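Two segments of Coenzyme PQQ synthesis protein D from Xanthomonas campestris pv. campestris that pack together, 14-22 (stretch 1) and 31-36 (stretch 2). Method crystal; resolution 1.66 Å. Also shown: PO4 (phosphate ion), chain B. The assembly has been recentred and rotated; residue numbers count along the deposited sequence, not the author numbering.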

# COMPACT_ATOMS: atom_id res chain seq x y z
N ALA A 14 -0.49 3.05 -14.97
CA ALA A 14 -1.91 3.22 -15.19
C ALA A 14 -2.47 3.20 -13.78
O ALA A 14 -1.92 2.51 -12.91
CB ALA A 14 -2.47 2.06 -16.00
N LEU A 15 -3.53 3.95 -13.52
CA LEU A 15 -4.12 3.92 -12.19
C LEU A 15 -4.81 2.56 -12.08
O LEU A 15 -5.40 2.08 -13.05
CB LEU A 15 -5.15 5.04 -12.03
CG LEU A 15 -4.63 6.48 -12.07
CD1 LEU A 15 -5.80 7.44 -11.88
CD2 LEU A 15 -3.59 6.69 -10.98
N ARG A 16 -4.73 1.95 -10.90
CA ARG A 16 -5.38 0.66 -10.70
C ARG A 16 -6.90 0.82 -10.71
O ARG A 16 -7.42 1.92 -10.54
CB ARG A 16 -4.93 0.03 -9.38
CG ARG A 16 -3.49 -0.48 -9.43
CD ARG A 16 -3.07 -1.08 -8.10
NE ARG A 16 -3.89 -2.23 -7.74
CZ ARG A 16 -3.71 -2.96 -6.64
NH1 ARG A 16 -4.50 -3.99 -6.39
NH2 ARG A 16 -2.72 -2.67 -5.81
N ALA A 17 -7.60 -0.29 -10.92
CA ALA A 17 -9.06 -0.29 -10.95
C ALA A 17 -9.62 0.25 -9.65
O ALA A 17 -9.16 -0.09 -8.57
CB ALA A 17 -9.57 -1.70 -11.19
N GLY A 18 -10.64 1.10 -9.76
CA GLY A 18 -11.25 1.65 -8.57
C GLY A 18 -10.57 2.91 -8.07
O GLY A 18 -11.16 3.66 -7.30
N VAL A 19 -9.33 3.15 -8.50
CA VAL A 19 -8.63 4.36 -8.07
C VAL A 19 -9.12 5.47 -8.98
O VAL A 19 -8.86 5.47 -10.18
CB VAL A 19 -7.11 4.22 -8.21
CG1 VAL A 19 -6.43 5.52 -7.82
CG2 VAL A 19 -6.61 3.09 -7.33
N ARG A 20 -9.86 6.42 -8.41
CA ARG A 20 -10.37 7.50 -9.23
C ARG A 20 -10.03 8.89 -8.74
O ARG A 20 -9.82 9.11 -7.55
CB ARG A 20 -11.89 7.35 -9.38
CG ARG A 20 -12.67 7.37 -8.09
CD ARG A 20 -14.08 6.84 -8.32
NE ARG A 20 -14.92 6.92 -7.13
CZ ARG A 20 -15.45 8.03 -6.65
NH1 ARG A 20 -16.20 8.00 -5.55
NH2 ARG A 20 -15.25 9.19 -7.27
N LEU A 21 -9.96 9.81 -9.69
CA LEU A 21 -9.65 11.19 -9.38
C LEU A 21 -10.93 11.89 -8.94
O LEU A 21 -11.98 11.71 -9.56
CB LEU A 21 -9.09 11.88 -10.63
CG LEU A 21 -8.66 13.34 -10.50
CD1 LEU A 21 -7.51 13.44 -9.50
CD2 LEU A 21 -8.23 13.87 -11.86
N GLN A 22 -10.85 12.67 -7.87
CA GLN A 22 -12.01 13.40 -7.37
C GLN A 22 -11.64 14.83 -7.00
O GLN A 22 -10.59 15.09 -6.41
CB GLN A 22 -12.62 12.73 -6.13
CG GLN A 22 -13.61 13.65 -5.40
CD GLN A 22 -14.22 13.03 -4.16
OE1 GLN A 22 -15.28 12.39 -4.21
NE2 GLN A 22 -13.56 13.22 -3.02
P PO4 B . -2.98 -4.75 -2.52
O1 PO4 B . -2.42 -3.33 -2.14
O2 PO4 B . -1.79 -5.71 -2.89
O3 PO4 B . -3.78 -5.34 -1.29
O4 PO4 B . -3.95 -4.63 -3.76
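Stretch 2 31-36: VLLAPE

Stretch 2 lies on stretch 1 as an antiparallel strand partner. Four backbone hydrogen bonds join them in two pairs. Leu-33 N donates to Arg-20 O at 2.8 Å, and Arg-20 N donates to Leu-33 O at 3.2 Å. Two residues along, Gln-22 N donates to Val-31 O at 2.8 Å, and Val-31 N returns to Gln-22 O at 2.9 Å. Between these pairs, Leu-21 faces Leu-32 in a non-hydrogen-bonded position, with their CA atoms 4.6 Å apart.

Residues 31-34 are extended, as are 20-22. The axes of these strands approach to 4.7 Å. Their N-to-C directions make an angle of 137°, so the pairing is antiparallel but well twisted. CA-H...O contacts supplement the ladder: Val-19 CA lies 3.2 Å from Leu-33 O, and Leu-32 CA lies 3.4 Å from Arg-20 O.

The register continues past the ladder, setting Val-19 near Ala-34 and Gly-18 near Pro-35. Both Gly-18 and Val-19 belong to a type II turn that spans Arg-16 to Val-19, closed by Val-19 N to Arg-16 O at 3.1 Å. Gly-18 has phi/psi 87/-19, a conformation that calls for glycine. A CB there would also clash with Pro-35 CG.

Side chains alternate between the two faces. On one, Leu-32 is the hub: its CD2 lies 4.0 Å from Leu-15 CD1, 4.2 Å from Val-19 CG1 and 4.2 Å from Leu-21 CD1. On the other are Arg-20, Gln-22, Val-31 and Leu-33. Here Leu-33 CD2 comes tight against Gln-22 CB, at 3.1 Å. Toward the end of the contact, Val-19 CG2 packs on Pro-35 CD at 3.9 Å. Glu-36 makes no contact with stretch 1.

Arg-16 also stays clear of stretch 2. Its NH1 donates to phosphate O4 at 2.8 Å.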

# COMPACT_ATOMS: atom_id res chain seq x y z
N VAL A 31 -7.97 14.80 -5.22
CA VAL A 31 -7.43 13.62 -4.57
C VAL A 31 -7.67 12.38 -5.42
O VAL A 31 -8.43 12.40 -6.39
CB VAL A 31 -8.11 13.36 -3.20
CG1 VAL A 31 -7.98 14.58 -2.30
CG2 VAL A 31 -9.58 13.02 -3.40
N LEU A 32 -6.99 11.30 -5.05
CA LEU A 32 -7.18 10.01 -5.68
C LEU A 32 -7.86 9.23 -4.57
O LEU A 32 -7.41 9.26 -3.43
CB LEU A 32 -5.86 9.34 -6.03
CG LEU A 32 -5.12 9.87 -7.26
CD1 LEU A 32 -3.78 9.17 -7.39
CD2 LEU A 32 -5.96 9.64 -8.51
N LEU A 33 -8.95 8.55 -4.91
CA LEU A 33 -9.67 7.75 -3.93
C LEU A 33 -9.31 6.30 -4.23
O LEU A 33 -9.58 5.81 -5.33
CB LEU A 33 -11.19 7.93 -4.08
CG LEU A 33 -11.75 9.34 -3.91
CD1 LEU A 33 -11.44 9.86 -2.52
CD2 LEU A 33 -11.17 10.24 -4.98
N ALA A 34 -8.69 5.64 -3.27
CA ALA A 34 -8.29 4.24 -3.42
C ALA A 34 -9.41 3.39 -2.83
O ALA A 34 -9.90 3.67 -1.74
CB ALA A 34 -6.99 3.98 -2.69
N PRO A 35 -9.82 2.33 -3.53
CA PRO A 35 -10.89 1.45 -3.06
C PRO A 35 -10.49 0.57 -1.88
O PRO A 35 -9.31 0.35 -1.62
CB PRO A 35 -11.21 0.61 -4.29
CG PRO A 35 -9.87 0.46 -4.93
CD PRO A 35 -9.29 1.86 -4.83
N GLU A 36 -11.51 0.09 -1.17
CA GLU A 36 -11.28 -0.80 -0.04
C GLU A 36 -10.58 -2.04 -0.59
O GLU A 36 -10.77 -2.39 -1.75
CB GLU A 36 -12.62 -1.20 0.60
CG GLU A 36 -13.40 -0.03 1.17
CD GLU A 36 -14.69 -0.46 1.83
OE1 GLU A 36 -15.41 0.41 2.36
OE2 GLU A 36 -14.99 -1.68 1.83